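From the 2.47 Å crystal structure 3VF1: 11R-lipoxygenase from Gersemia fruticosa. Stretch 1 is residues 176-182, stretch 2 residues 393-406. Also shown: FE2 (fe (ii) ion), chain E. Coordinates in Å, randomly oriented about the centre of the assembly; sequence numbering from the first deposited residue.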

# COMPACT_ATOMS: atom_id res chain seq x y z
N ASP A 176 -3.81 -20.05 3.70
CA ASP A 176 -4.28 -18.98 4.58
C ASP A 176 -3.72 -17.61 4.19
O ASP A 176 -3.31 -16.83 5.05
CB ASP A 176 -3.92 -19.30 6.03
CG ASP A 176 -4.72 -20.47 6.58
OD1 ASP A 176 -5.86 -20.67 6.12
OD2 ASP A 176 -4.20 -21.18 7.47
N LEU A 177 -3.72 -17.32 2.90
CA LEU A 177 -3.29 -16.02 2.40
C LEU A 177 -4.08 -15.65 1.15
O LEU A 177 -4.67 -16.51 0.50
CB LEU A 177 -1.79 -16.03 2.09
CG LEU A 177 -0.84 -16.11 3.29
CD1 LEU A 177 0.59 -16.27 2.81
CD2 LEU A 177 -0.98 -14.87 4.17
N PRO A 178 -4.08 -14.35 0.80
CA PRO A 178 -4.75 -13.92 -0.43
C PRO A 178 -4.08 -14.51 -1.66
O PRO A 178 -2.91 -14.91 -1.59
CB PRO A 178 -4.56 -12.39 -0.42
CG PRO A 178 -4.20 -12.04 0.98
CD PRO A 178 -3.48 -13.23 1.53
N GLY A 179 -4.80 -14.59 -2.77
CA GLY A 179 -4.22 -15.04 -4.02
C GLY A 179 -3.13 -14.08 -4.47
O GLY A 179 -3.06 -12.95 -3.98
N PHE A 180 -2.29 -14.53 -5.39
CA PHE A 180 -1.20 -13.70 -5.88
C PHE A 180 -0.83 -14.09 -7.30
O PHE A 180 -1.22 -15.15 -7.78
CB PHE A 180 0.02 -13.81 -4.96
CG PHE A 180 0.49 -15.22 -4.74
CD1 PHE A 180 -0.18 -16.06 -3.86
CD2 PHE A 180 1.61 -15.71 -5.40
CE1 PHE A 180 0.24 -17.36 -3.65
CE2 PHE A 180 2.04 -17.00 -5.19
CZ PHE A 180 1.36 -17.83 -4.32
N VAL A 181 -0.08 -13.23 -7.98
CA VAL A 181 0.33 -13.50 -9.36
C VAL A 181 1.39 -14.59 -9.39
O VAL A 181 2.17 -14.74 -8.45
CB VAL A 181 0.90 -12.24 -10.04
CG1 VAL A 181 2.27 -11.89 -9.46
CG2 VAL A 181 0.99 -12.44 -11.54
N ASP A 182 1.41 -15.36 -10.48
CA ASP A 182 2.41 -16.40 -10.66
C ASP A 182 3.66 -15.80 -11.29
O ASP A 182 3.67 -15.46 -12.47
CB ASP A 182 1.86 -17.51 -11.55
CG ASP A 182 2.86 -18.64 -11.75
OD1 ASP A 182 4.04 -18.47 -11.39
OD2 ASP A 182 2.46 -19.70 -12.28
N LEU A 393 2.21 -5.26 5.48
CA LEU A 393 2.38 -6.26 4.43
C LEU A 393 1.07 -6.96 4.06
O LEU A 393 0.66 -6.93 2.90
CB LEU A 393 3.44 -7.29 4.84
CG LEU A 393 4.87 -6.74 4.86
CD1 LEU A 393 5.85 -7.79 5.37
CD2 LEU A 393 5.29 -6.26 3.48
N LEU A 394 0.41 -7.57 5.03
CA LEU A 394 -0.82 -8.31 4.73
C LEU A 394 -1.95 -7.41 4.26
O LEU A 394 -2.45 -7.55 3.14
CB LEU A 394 -1.29 -9.11 5.95
CG LEU A 394 -2.63 -9.82 5.75
CD1 LEU A 394 -2.55 -10.80 4.59
CD2 LEU A 394 -3.08 -10.52 7.02
N ARG A 395 -2.36 -6.47 5.11
CA ARG A 395 -3.59 -5.72 4.89
C ARG A 395 -3.48 -4.66 3.79
O ARG A 395 -4.50 -4.10 3.37
CB ARG A 395 -4.07 -5.09 6.20
CG ARG A 395 -4.62 -6.11 7.19
CD ARG A 395 -5.19 -5.45 8.43
NE ARG A 395 -6.33 -4.58 8.13
CZ ARG A 395 -7.58 -5.01 7.95
NH1 ARG A 395 -7.87 -6.30 8.01
NH2 ARG A 395 -8.54 -4.14 7.68
N CYS A 396 -2.27 -4.37 3.33
CA CYS A 396 -2.09 -3.45 2.21
C CYS A 396 -1.52 -4.18 0.99
O CYS A 396 -2.19 -4.29 -0.04
CB CYS A 396 -1.17 -2.28 2.58
SG CYS A 396 -1.89 -1.08 3.73
N HIS A 397 -0.29 -4.66 1.11
CA HIS A 397 0.39 -5.29 -0.03
C HIS A 397 -0.35 -6.53 -0.54
O HIS A 397 -0.77 -6.56 -1.69
CB HIS A 397 1.83 -5.64 0.35
CG HIS A 397 2.76 -4.47 0.36
ND1 HIS A 397 3.78 -4.32 -0.56
CD2 HIS A 397 2.83 -3.39 1.17
CE1 HIS A 397 4.43 -3.20 -0.31
NE2 HIS A 397 3.87 -2.61 0.73
N LEU A 398 -0.50 -7.53 0.31
CA LEU A 398 -1.03 -8.82 -0.12
C LEU A 398 -2.53 -8.81 -0.39
O LEU A 398 -3.00 -9.45 -1.33
CB LEU A 398 -0.70 -9.91 0.91
CG LEU A 398 0.80 -10.11 1.19
CD1 LEU A 398 1.02 -11.29 2.12
CD2 LEU A 398 1.57 -10.30 -0.11
N MET A 399 -3.29 -8.08 0.41
CA MET A 399 -4.75 -8.05 0.26
C MET A 399 -5.19 -7.27 -0.98
O MET A 399 -6.31 -7.47 -1.47
CB MET A 399 -5.41 -7.45 1.51
CG MET A 399 -5.51 -8.41 2.68
SD MET A 399 -6.69 -9.75 2.39
CE MET A 399 -8.25 -8.87 2.47
N MET A 400 -4.33 -6.41 -1.50
CA MET A 400 -4.67 -5.60 -2.67
C MET A 400 -4.19 -6.21 -3.98
O MET A 400 -4.69 -5.85 -5.05
CB MET A 400 -4.11 -4.18 -2.52
CG MET A 400 -4.82 -3.32 -1.50
SD MET A 400 -6.58 -3.13 -1.84
CE MET A 400 -7.29 -4.28 -0.66
N GLU A 401 -3.22 -7.12 -3.91
CA GLU A 401 -2.64 -7.69 -5.12
C GLU A 401 -3.68 -8.40 -6.00
O GLU A 401 -3.66 -8.26 -7.22
CB GLU A 401 -1.51 -8.66 -4.78
CG GLU A 401 -0.75 -9.17 -6.00
CD GLU A 401 0.34 -10.15 -5.64
OE1 GLU A 401 0.68 -10.26 -4.44
OE2 GLU A 401 0.87 -10.81 -6.56
N PRO A 402 -4.60 -9.16 -5.38
CA PRO A 402 -5.61 -9.90 -6.14
C PRO A 402 -6.40 -9.03 -7.12
O PRO A 402 -6.80 -9.52 -8.17
CB PRO A 402 -6.53 -10.45 -5.05
CG PRO A 402 -5.65 -10.58 -3.86
CD PRO A 402 -4.70 -9.43 -3.94
N THR A 403 -6.63 -7.77 -6.77
CA THR A 403 -7.41 -6.88 -7.63
C THR A 403 -6.62 -6.52 -8.88
O THR A 403 -7.20 -6.30 -9.94
CB THR A 403 -7.81 -5.57 -6.90
OG1 THR A 403 -6.66 -4.76 -6.67
CG2 THR A 403 -8.51 -5.88 -5.58
N ALA A 404 -5.30 -6.48 -8.77
CA ALA A 404 -4.44 -6.21 -9.91
C ALA A 404 -4.45 -7.40 -10.86
O ALA A 404 -4.58 -7.25 -12.07
CB ALA A 404 -3.03 -5.89 -9.46
N VAL A 405 -4.32 -8.60 -10.28
CA VAL A 405 -4.29 -9.83 -11.07
C VAL A 405 -5.61 -10.05 -11.79
O VAL A 405 -5.64 -10.42 -12.96
CB VAL A 405 -3.97 -11.05 -10.19
CG1 VAL A 405 -4.06 -12.33 -11.00
CG2 VAL A 405 -2.60 -10.91 -9.55
N SER A 406 -6.72 -9.81 -11.08
CA SER A 406 -8.04 -10.02 -11.66
C SER A 406 -8.32 -9.02 -12.77
O SER A 406 -9.02 -9.32 -13.73
CB SER A 406 -9.12 -9.92 -10.58
OG SER A 406 -10.40 -10.18 -11.14
FE FE2 E . 4.80 -0.79 1.41
O HOH W 1 -1.34 -11.34 -2.23
O HOH W 2 7.12 -0.71 1.76

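An extended, irregular segment lies along one side of a helix and is held there mainly by apolar packing around Pro 178, with a single direct hydrogen bond, from Val 181 to Glu 401, fixing its far part. The interface is modest, burying 407 Å² summed over both sides, and the residues that touch are at least 216 apart in sequence. The CA pairing runs from Pro 178 with Met 399, through Gly 179 with Pro 402, to Val 181 with Val 405, at 5.9, 5.7 and 6.1 Å between the CA atoms of each pair; both stretches therefore advance in the same direction at nearly constant spacing.

The helix is not uniform. A wider pi-type turn spans 393-398, with Leu 398 N bonded to Leu 393 O at 2.9 Å. Farther on, the helix kinks where the N atoms of Pro 402 and Thr 403 make no bond to the turn before; proline has no amide hydrogen to give, whereas Thr 403 N instead reaches Met 400 O at 3.2 Å.

Pro 178 has the largest covered area, 80 Å², and its CA-to-CB bond points toward the helix. Its ring touches four side chains: CD lies 4.0 Å from Leu 394 CD1, CG 4.1 Å from Leu 398 CB and 3.7 Å from Met 399 SD, and CB 4.0 Å from Pro 402 CG. These are van der Waals separations, as expected of a compact apolar ring. Leu 177 adds a looser contact, its CD2 4.4 Å from Leu 394 CD1.

Gly 179 contributes backbone alone. Its O sits 3.5 Å from Pro 402 CG and accepts a hydrogen bond from water 1 at 2.9 Å. The same water donates to Leu 398 O at 2.7 Å, although it has more acceptors in reach than protons. Since the two carbonyl oxygens, Gly 179 O and Leu 398 O, are 4.4 Å apart and neither can donate, the water supplies the polar link between them.

At Glu 401 the CA-to-CB bond points toward the loop, and chi1 and chi2, both t, keep the side chain extended, so that OE2 meets the amide of Val 181. Val 181 N donates to Glu 401 OE2 at 3.0 Å with an N-H...acceptor angle of 175°, an almost linear bond that pairs a backbone amide with a carboxylate. Beside it, Val 181 CB packs 3.8 Å from Val 405 CG2. Phe 180 brings its CB within 3.5 Å of Glu 401 OE2, but the end of its side chain leads away from the helix.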